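Local coordinates for protein FeeM (Uncultured bacterium, PDB 2G0B) that makes N-acyl amino acids, probably by transferring a fatty acyl chain from an acyl carrier protein to an amino acid such as tyrosine, at residues G62-M76 / R88-M102. Residues are numbered along the deposited sequence; the frame is centred on the assembly and turned at random.
With NLT (N-dodecanoyl-L-tyrosine), chain I.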
ATOM      1  N   GLY A  62      -4.472  11.294   3.739  1.00 40.04           N
ATOM      2  CA  GLY A  62      -4.243   9.916   3.360  1.00 39.98           C
ATOM      3  C   GLY A  62      -2.872   9.711   2.803  1.00 40.01           C
ATOM      4  O   GLY A  62      -2.295  10.615   2.221  1.00 40.17           O
ATOM      5  N   THR A  63      -2.342   8.511   2.978  1.00 40.08           N
ATOM      6  CA  THR A  63      -0.987   8.211   2.540  1.00 40.00           C
ATOM      7  C   THR A  63      -0.826   6.759   2.133  1.00 39.98           C
ATOM      8  O   THR A  63      -1.559   5.892   2.597  1.00 40.05           O
ATOM      9  CB  THR A  63       0.032   8.589   3.636  1.00 40.00           C
ATOM     10  OG1 THR A  63       1.321   8.097   3.274  1.00 40.66           O
ATOM     11  CG2 THR A  63      -0.262   7.867   4.945  1.00 39.81           C
ATOM     12  N   ILE A  64       0.117   6.514   1.229  1.00 40.00           N
ATOM     13  CA  ILE A  64       0.489   5.159   0.817  1.00 40.00           C
ATOM     14  C   ILE A  64       1.954   5.150   0.404  1.00 39.97           C
ATOM     15  O   ILE A  64       2.443   6.109  -0.178  1.00 40.03           O
ATOM     16  CB  ILE A  64      -0.451   4.624  -0.341  1.00 39.93           C
ATOM     17  CG1 ILE A  64      -0.375   3.102  -0.448  1.00 39.83           C
ATOM     18  CG2 ILE A  64      -0.129   5.277  -1.687  1.00 40.03           C
ATOM     19  CD1 ILE A  64      -1.578   2.472  -1.122  1.00 39.64           C
ATOM     20  N   SER A  65       2.668   4.097   0.760  1.00 40.06           N
ATOM     21  CA  SER A  65       4.062   3.972   0.355  1.00 40.16           C
ATOM     22  C   SER A  65       4.324   2.692  -0.430  1.00 40.16           C
ATOM     23  O   SER A  65       3.506   1.780  -0.450  1.00 40.19           O
ATOM     24  CB  SER A  65       4.997   4.053   1.563  1.00 40.20           C
ATOM     25  OG  SER A  65       4.744   5.203   2.345  1.00 40.35           O
ATOM     26  N   ILE A  66       5.472   2.647  -1.085  1.00 40.24           N
ATOM     27  CA  ILE A  66       5.897   1.471  -1.822  1.00 40.39           C
ATOM     28  C   ILE A  66       7.388   1.224  -1.568  1.00 40.41           C
ATOM     29  O   ILE A  66       8.191   2.150  -1.647  1.00 40.51           O
ATOM     30  CB  ILE A  66       5.581   1.632  -3.346  1.00 40.43           C
ATOM     31  CG1 ILE A  66       6.347   0.608  -4.179  1.00 40.73           C
ATOM     32  CG2 ILE A  66       5.876   3.041  -3.834  1.00 40.31           C
ATOM     33  CD1 ILE A  66       5.580   0.135  -5.395  1.00 41.17           C
ATOM     34  N   ILE A  67       7.738  -0.009  -1.196  1.00 40.31           N
ATOM     35  CA  ILE A  67       9.132  -0.366  -0.931  1.00 40.32           C
ATOM     36  C   ILE A  67       9.661  -1.320  -1.991  1.00 40.37           C
ATOM     37  O   ILE A  67       9.094  -2.383  -2.215  1.00 40.52           O
ATOM     38  CB  ILE A  67       9.269  -0.998   0.459  1.00 40.37           C
ATOM     39  CG1 ILE A  67       8.514  -0.164   1.495  1.00 40.48           C
ATOM     40  CG2 ILE A  67      10.757  -1.162   0.840  1.00 40.07           C
ATOM     41  CD1 ILE A  67       8.462  -0.792   2.858  1.00 40.51           C
ATOM     42  N   ASN A  68      10.752  -0.938  -2.641  1.00 40.34           N
ATOM     43  CA  ASN A  68      11.344  -1.766  -3.679  1.00 40.33           C
ATOM     44  C   ASN A  68      12.256  -2.837  -3.112  1.00 40.40           C
ATOM     45  O   ASN A  68      12.994  -2.591  -2.154  1.00 40.42           O
ATOM     46  CB  ASN A  68      12.097  -0.904  -4.684  1.00 40.28           C
ATOM     47  CG  ASN A  68      11.229  -0.473  -5.827  1.00 40.37           C
ATOM     48  OD1 ASN A  68      11.049   0.720  -6.072  1.00 40.63           O
ATOM     49  ND2 ASN A  68      10.661  -1.441  -6.532  1.00 40.46           N
ATOM     50  N   ASP A  69      12.191  -4.031  -3.696  1.00 40.43           N
ATOM     51  CA  ASP A  69      13.025  -5.145  -3.266  1.00 40.53           C
ATOM     52  C   ASP A  69      14.513  -4.823  -3.439  1.00 40.55           C
ATOM     53  O   ASP A  69      15.032  -4.795  -4.553  1.00 40.64           O
ATOM     54  CB  ASP A  69      12.659  -6.418  -4.031  1.00 40.52           C
ATOM     55  CG  ASP A  69      13.074  -7.686  -3.301  1.00 40.71           C
ATOM     56  OD1 ASP A  69      13.625  -7.597  -2.172  1.00 40.60           O
ATOM     57  OD2 ASP A  69      12.885  -8.827  -3.781  1.00 40.89           O
ATOM     58  N   GLY A  70      15.173  -4.538  -2.324  1.00 40.58           N
ATOM     59  CA  GLY A  70      16.591  -4.235  -2.327  1.00 40.54           C
ATOM     60  C   GLY A  70      17.317  -5.191  -1.421  1.00 40.51           C
ATOM     61  O   GLY A  70      16.826  -6.293  -1.160  1.00 40.51           O
ATOM     62  N   ALA A  71      18.470  -4.758  -0.909  1.00 40.57           N
ATOM     63  CA  ALA A  71      19.295  -5.584  -0.017  1.00 40.57           C
ATOM     64  C   ALA A  71      18.696  -5.696   1.393  1.00 40.57           C
ATOM     65  O   ALA A  71      19.130  -6.530   2.193  1.00 40.57           O
ATOM     66  CB  ALA A  71      20.723  -5.044   0.046  1.00 40.53           C
ATOM     67  N   GLN A  72      17.696  -4.859   1.679  1.00 40.54           N
ATOM     68  CA  GLN A  72      16.983  -4.903   2.958  1.00 40.49           C
ATOM     69  C   GLN A  72      15.684  -5.718   2.896  1.00 40.43           C
ATOM     70  O   GLN A  72      14.971  -5.832   3.893  1.00 40.42           O
ATOM     71  CB  GLN A  72      16.701  -3.483   3.478  1.00 40.48           C
ATOM     72  CG  GLN A  72      17.953  -2.684   3.868  1.00 40.65           C
ATOM     73  CD  GLN A  72      18.931  -3.477   4.746  1.00 40.83           C
ATOM     74  OE1 GLN A  72      18.515  -4.227   5.636  1.00 41.02           O
ATOM     75  NE2 GLN A  72      20.223  -3.296   4.503  1.00 40.67           N
ATOM     76  N   GLY A  73      15.387  -6.279   1.722  1.00 40.37           N
ATOM     77  CA  GLY A  73      14.218  -7.124   1.538  1.00 40.36           C
ATOM     78  C   GLY A  73      12.909  -6.360   1.545  1.00 40.43           C
ATOM     79  O   GLY A  73      12.859  -5.183   1.164  1.00 40.54           O
ATOM     80  N   LEU A  74      11.843  -7.041   1.960  1.00 40.36           N
ATOM     81  CA  LEU A  74      10.522  -6.429   2.113  1.00 40.30           C
ATOM     82  C   LEU A  74       9.993  -6.740   3.523  1.00 40.40           C
ATOM     83  O   LEU A  74      10.386  -7.753   4.110  1.00 40.52           O
ATOM     84  CB  LEU A  74       9.566  -6.979   1.050  1.00 40.25           C
ATOM     85  CG  LEU A  74       9.942  -6.771  -0.429  1.00 40.23           C
ATOM     86  CD1 LEU A  74       8.934  -7.427  -1.335  1.00 40.12           C
ATOM     87  CD2 LEU A  74      10.070  -5.306  -0.772  1.00 40.21           C
ATOM     88  N   PRO A  75       9.149  -5.864   4.097  1.00 40.37           N
ATOM     89  CA  PRO A  75       8.528  -6.141   5.409  1.00 40.32           C
ATOM     90  C   PRO A  75       7.784  -7.469   5.438  1.00 40.39           C
ATOM     91  O   PRO A  75       7.727  -8.096   6.492  1.00 40.53           O
ATOM     92  CB  PRO A  75       7.550  -4.995   5.581  1.00 40.23           C
ATOM     93  CG  PRO A  75       8.131  -3.911   4.817  1.00 40.36           C
ATOM     94  CD  PRO A  75       8.798  -4.522   3.609  1.00 40.36           C
ATOM     95  N   MET A  76       7.264  -7.893   4.280  1.00 40.45           N
ATOM     96  CA  MET A  76       6.619  -9.200   4.102  1.00 40.47           C
ATOM     97  C   MET A  76       7.484 -10.378   4.537  1.00 40.50           C
ATOM     98  O   MET A  76       6.957 -11.404   4.960  1.00 40.67           O
ATOM     99  CB  MET A  76       6.273  -9.405   2.638  1.00 40.46           C
ATOM    100  CG  MET A  76       4.840  -9.203   2.303  1.00 40.53           C
ATOM    101  SD  MET A  76       4.641  -9.186   0.550  1.00 39.95           S
ATOM    102  CE  MET A  76       3.392 -10.303   0.377  1.00 39.95           C
ATOM    103  N   ARG A  88      12.063 -14.502  -6.563  1.00 40.46           N
ATOM    104  CA  ARG A  88      13.381 -13.923  -6.370  1.00 40.39           C
ATOM    105  C   ARG A  88      14.452 -14.764  -7.049  1.00 40.50           C
ATOM    106  O   ARG A  88      15.485 -14.239  -7.465  1.00 40.64           O
ATOM    107  CB  ARG A  88      13.676 -13.763  -4.885  1.00 40.32           C
ATOM    108  CG  ARG A  88      12.727 -12.819  -4.186  1.00 40.31           C
ATOM    109  CD  ARG A  88      13.317 -12.084  -3.006  1.00 40.37           C
ATOM    110  NE  ARG A  88      12.485 -12.240  -1.817  1.00 40.28           N
ATOM    111  CZ  ARG A  88      12.093 -11.243  -1.028  1.00 40.18           C
ATOM    112  NH1 ARG A  88      12.459  -9.998  -1.277  1.00 40.18           N
ATOM    113  NH2 ARG A  88      11.342 -11.499   0.020  1.00 40.13           N
ATOM    114  N   GLY A  89      14.194 -16.070  -7.172  1.00 40.51           N
ATOM    115  CA  GLY A  89      15.084 -16.975  -7.881  1.00 40.53           C
ATOM    116  C   GLY A  89      15.078 -16.723  -9.382  1.00 40.57           C
ATOM    117  O   GLY A  89      16.126 -16.781 -10.036  1.00 40.55           O
ATOM    118  N   GLU A  90      13.898 -16.401  -9.918  1.00 40.60           N
ATOM    119  CA  GLU A  90      13.739 -16.114 -11.345  1.00 40.68           C
ATOM    120  C   GLU A  90      14.196 -14.700 -11.731  1.00 40.60           C
ATOM    121  O   GLU A  90      14.169 -14.337 -12.910  1.00 40.64           O
ATOM    122  CB  GLU A  90      12.288 -16.305 -11.770  1.00 40.81           C
ATOM    123  CG  GLU A  90      11.696 -17.657 -11.424  1.00 41.29           C
ATOM    124  CD  GLU A  90      10.235 -17.774 -11.842  1.00 42.20           C
ATOM    125  OE1 GLU A  90       9.407 -16.917 -11.427  1.00 41.49           O
ATOM    126  OE2 GLU A  90       9.915 -18.727 -12.595  1.00 43.03           O
ATOM    127  N   GLY A  91      14.590 -13.903 -10.737  1.00 40.48           N
ATOM    128  CA  GLY A  91      15.082 -12.556 -10.975  1.00 40.34           C
ATOM    129  C   GLY A  91      13.959 -11.596 -11.284  1.00 40.27           C
ATOM    130  O   GLY A  91      14.039 -10.812 -12.231  1.00 40.28           O
ATOM    131  N   LYS A  92      12.904 -11.663 -10.481  1.00 40.20           N
ATOM    132  CA  LYS A  92      11.727 -10.841 -10.686  1.00 40.05           C
ATOM    133  C   LYS A  92      11.754  -9.607  -9.806  1.00 40.00           C
ATOM    134  O   LYS A  92      12.070  -9.685  -8.616  1.00 39.94           O
ATOM    135  CB  LYS A  92      10.454 -11.650 -10.424  1.00 40.02           C
ATOM    136  CG  LYS A  92      10.130 -12.688 -11.498  1.00 40.19           C
ATOM    137  CD  LYS A  92      10.033 -12.059 -12.887  1.00 40.82           C
ATOM    138  CE  LYS A  92       9.811 -13.119 -13.962  1.00 41.31           C
ATOM    139  NZ  LYS A  92       8.359 -13.377 -14.161  1.00 42.11           N
ATOM    140  N   LYS A  93      11.427  -8.464 -10.399  1.00 39.96           N
ATOM    141  CA  LYS A  93      11.363  -7.229  -9.657  1.00 39.97           C
ATOM    142  C   LYS A  93      10.104  -7.221  -8.806  1.00 40.03           C
ATOM    143  O   LYS A  93       8.990  -7.250  -9.325  1.00 40.16           O
ATOM    144  CB  LYS A  93      11.398  -6.021 -10.596  1.00 39.95           C
ATOM    145  CG  LYS A  93      11.849  -4.746  -9.917  1.00 39.90           C
ATOM    146  CD  LYS A  93      12.144  -3.658 -10.904  1.00 39.82           C
ATOM    147  CE  LYS A  93      12.427  -2.367 -10.173  1.00 40.07           C
ATOM    148  NZ  LYS A  93      13.690  -1.726 -10.607  1.00 40.65           N
ATOM    149  N   LEU A  94      10.291  -7.247  -7.494  1.00 40.06           N
ATOM    150  CA  LEU A  94       9.171  -7.185  -6.567  1.00 40.04           C
ATOM    151  C   LEU A  94       9.139  -5.858  -5.836  1.00 40.04           C
ATOM    152  O   LEU A  94      10.161  -5.180  -5.703  1.00 40.02           O
ATOM    153  CB  LEU A  94       9.229  -8.331  -5.552  1.00 40.01           C
ATOM    154  CG  LEU A  94       9.572  -9.726  -6.052  1.00 39.94           C
ATOM    155  CD1 LEU A  94       9.742 -10.656  -4.873  1.00 40.12           C
ATOM    156  CD2 LEU A  94       8.509 -10.244  -6.998  1.00 39.89           C
ATOM    157  N   ALA A  95       7.951  -5.484  -5.383  1.00 40.09           N
ATOM    158  CA  ALA A  95       7.767  -4.300  -4.565  1.00 40.14           C
ATOM    159  C   ALA A  95       6.553  -4.500  -3.697  1.00 40.21           C
ATOM    160  O   ALA A  95       5.563  -5.086  -4.130  1.00 40.30           O
ATOM    161  CB  ALA A  95       7.605  -3.075  -5.427  1.00 40.16           C
ATOM    162  N   GLU A  96       6.637  -4.057  -2.455  1.00 40.28           N
ATOM    163  CA  GLU A  96       5.522  -4.199  -1.544  1.00 40.38           C
ATOM    164  C   GLU A  96       4.884  -2.848  -1.306  1.00 40.39           C
ATOM    165  O   GLU A  96       5.575  -1.873  -1.000  1.00 40.52           O
ATOM    166  CB  GLU A  96       5.970  -4.837  -0.227  1.00 40.35           C
ATOM    167  CG  GLU A  96       4.985  -4.634   0.910  1.00 40.94           C
ATOM    168  CD  GLU A  96       5.103  -5.664   2.033  1.00 41.75           C
ATOM    169  OE1 GLU A  96       4.064  -5.941   2.687  1.00 42.16           O
ATOM    170  OE2 GLU A  96       6.222  -6.173   2.288  1.00 41.57           O
ATOM    171  N   VAL A  97       3.570  -2.777  -1.502  1.00 40.37           N
ATOM    172  CA  VAL A  97       2.813  -1.572  -1.193  1.00 40.30           C
ATOM    173  C   VAL A  97       2.436  -1.612   0.279  1.00 40.42           C
ATOM    174  O   VAL A  97       1.809  -2.571   0.754  1.00 40.54           O
ATOM    175  CB  VAL A  97       1.557  -1.435  -2.063  1.00 40.23           C
ATOM    176  CG1 VAL A  97       0.983  -0.070  -1.918  1.00 40.25           C
ATOM    177  CG2 VAL A  97       1.888  -1.700  -3.509  1.00 40.04           C
ATOM    178  N   VAL A  98       2.785  -0.549   0.988  1.00 40.43           N
ATOM    179  CA  VAL A  98       2.836  -0.588   2.430  1.00 40.31           C
ATOM    180  C   VAL A  98       2.365   0.759   3.069  1.00 40.32           C
ATOM    181  O   VAL A  98       2.313   1.789   2.383  1.00 40.21           O
ATOM    182  CB  VAL A  98       4.283  -0.979   2.838  1.00 40.21           C
ATOM    183  CG1 VAL A  98       5.021   0.159   3.512  1.00 40.45           C
ATOM    184  CG2 VAL A  98       4.292  -2.217   3.651  1.00 40.11           C
ATOM    185  N   GLN A  99       1.981   0.712   4.356  1.00 40.24           N
ATOM    186  CA  GLN A  99       1.591   1.907   5.148  1.00 40.21           C
ATOM    187  C   GLN A  99       0.466   2.742   4.513  1.00 40.24           C
ATOM    188  O   GLN A  99       0.518   3.978   4.492  1.00 40.20           O
ATOM    189  CB  GLN A  99       2.807   2.793   5.498  1.00 40.09           C
ATOM    190  CG  GLN A  99       3.899   2.109   6.312  1.00 40.30           C
ATOM    191  CD  GLN A  99       3.670   2.168   7.825  1.00 40.80           C
ATOM    192  OE1 GLN A  99       3.105   1.240   8.415  1.00 40.82           O
ATOM    193  NE2 GLN A  99       4.148   3.233   8.454  1.00 40.80           N
ATOM    194  N   PHE A 100      -0.534   2.048   3.981  1.00 40.24           N
ATOM    195  CA  PHE A 100      -1.719   2.686   3.448  1.00 40.09           C
ATOM    196  C   PHE A 100      -2.643   3.058   4.607  1.00 40.13           C
ATOM    197  O   PHE A 100      -3.024   2.202   5.414  1.00 40.24           O
ATOM    198  CB  PHE A 100      -2.423   1.744   2.470  1.00 40.08           C
ATOM    199  CG  PHE A 100      -3.778   2.220   2.030  1.00 39.99           C
ATOM    200  CD1 PHE A 100      -3.964   3.508   1.571  1.00 39.95           C
ATOM    201  CD2 PHE A 100      -4.859   1.363   2.053  1.00 40.48           C
ATOM    202  CE1 PHE A 100      -5.198   3.936   1.173  1.00 40.08           C
ATOM    203  CE2 PHE A 100      -6.104   1.787   1.649  1.00 40.46           C
ATOM    204  CZ  PHE A 100      -6.273   3.072   1.209  1.00 40.51           C
ATOM    205  N   ALA A 101      -2.977   4.342   4.694  1.00 40.00           N
ATOM    206  CA  ALA A 101      -3.811   4.852   5.770  1.00 39.90           C
ATOM    207  C   ALA A 101      -4.535   6.099   5.335  1.00 39.81           C
ATOM    208  O   ALA A 101      -3.997   6.895   4.578  1.00 39.68           O
ATOM    209  CB  ALA A 101      -2.969   5.136   7.021  1.00 39.91           C
ATOM    210  N   MET A 102      -5.781   6.234   5.788  1.00 39.89           N
ATOM    211  CA  MET A 102      -6.596   7.419   5.552  1.00 39.97           C
ATOM    212  C   MET A 102      -7.143   7.861   6.889  1.00 40.07           C
ATOM    213  O   MET A 102      -7.501   7.026   7.712  1.00 40.27           O
ATOM    214  CB  MET A 102      -7.776   7.105   4.616  1.00 40.01           C
ATOM    215  CG  MET A 102      -7.432   6.354   3.330  1.00 39.52           C
ATOM    216  SD  MET A 102      -7.350   7.429   1.935  1.00 38.84           S
ATOM    217  CE  MET A 102      -9.053   7.918   1.744  1.00 39.21           C
TER
HETATM  218  N   NLT I 400      -0.952  -3.268   4.962  1.00 41.30           N
HETATM  219  C1  NLT I 400      -1.446  -2.334   4.140  1.00 41.25           C
HETATM  220  OL  NLT I 400      -1.420  -1.133   4.384  1.00 41.83           O
HETATM  221  C2  NLT I 400      -2.085  -2.849   2.860  1.00 41.04           C
HETATM  222  C3  NLT I 400      -1.683  -2.033   1.624  1.00 40.69           C
HETATM  223  C4  NLT I 400      -2.709  -2.180   0.489  1.00 40.47           C
HETATM  224  C5  NLT I 400      -2.319  -1.342  -0.734  1.00 40.17           C
HETATM  225  C6  NLT I 400      -3.097  -1.725  -1.992  1.00 39.76           C
HETATM  226  C7  NLT I 400      -2.453  -1.147  -3.254  1.00 39.86           C
HETATM  227  C8  NLT I 400      -3.440  -1.117  -4.415  1.00 40.29           C
HETATM  228  C9  NLT I 400      -2.816  -0.606  -5.722  1.00 41.18           C
HETATM  229  C10 NLT I 400      -3.355  -1.441  -6.881  1.00 41.95           C
HETATM  230  C11 NLT I 400      -2.725  -1.124  -8.237  1.00 41.97           C
HETATM  231  C12 NLT I 400      -3.530  -1.794  -9.352  1.00 41.88           C
HETATM  232  CA  NLT I 400      -0.398  -3.002   6.290  1.00 41.48           C
HETATM  233  CB  NLT I 400       0.029  -4.308   6.952  1.00 41.31           C
HETATM  234  CG  NLT I 400      -1.114  -4.945   7.713  1.00 40.55           C
HETATM  235  CD2 NLT I 400      -1.734  -4.263   8.752  1.00 39.54           C
HETATM  236  CE2 NLT I 400      -2.778  -4.852   9.443  1.00 39.17           C
HETATM  237  CZ  NLT I 400      -3.192  -6.125   9.108  1.00 39.63           C
HETATM  238  CE1 NLT I 400      -2.580  -6.810   8.066  1.00 39.76           C
HETATM  239  CD1 NLT I 400      -1.538  -6.221   7.369  1.00 39.72           C
HETATM  240  OH  NLT I 400      -4.190  -6.687   9.773  1.00 39.84           O
HETATM  241  C   NLT I 400       0.818  -2.124   6.242  1.00 41.92           C
HETATM  242  O   NLT I 400       1.611  -2.269   5.287  1.00 42.23           O
HETATM  243  O2  NLT I 400       1.002  -1.279   7.155  1.00 42.22           O
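Strands 59-68 and 94-102 are the central antiparallel neighbours of a GNAT-type acyltransferase sheet, and where S65 and T63 pair with V98 and A101 the second strand carries the beta bulge expected at this position of the fold. S65 N and V98 O bond at 2.8 Å, as do V98 N and S65 O; two residues back on one strand but three forward on the other, T63 pairs with A101, leaving Q99 and F100 together opposite I64. Q99 adopts a left-handed backbone conformation, and the interruption turns two amides to the bound N-dodecanoyl-L-tyrosine: Q99 N donates to its carboxylate O at 3.1 Å, and F100 N, weakly, to the acyl carbonyl OL. The acyl chain passes V97 and leaves nearly along the sheet normal, on the I64 side. With CG1 anti to the backbone N (chi1 -161°), I64 brings CD1 between V97 CG1 and ring atom F100 CD1, 3.7 Å from each, an apolar surface suited to a fatty chain. On the other face, beneath helix 38-44, I67 CD1 packs obliquely on V98 CG1.

Beyond the strand the chain turns at G70-G73, where G73 takes positive phi, and returns over E96. D69 meets R88 in a salt bridge, OD2 to NH1 at 2.8 Å, its hydrogen bond bent and weak, with carboxylate and guanidinium planes 61° apart; R88, in the last turn of helix 77-89, thus ties D69 to the helix C-terminus, and its NH2 pairs with D77 at the helix start. E96 is buried, and a glutamate suits this place because it has two oxygens to share: OE1 bonds S142 OG, while the extended side chain carries OE2 under the loop. There P75 CD lies 3.3 Å from E96 OE2, whose syn lone pair accepts M76 N at 2.8 Å.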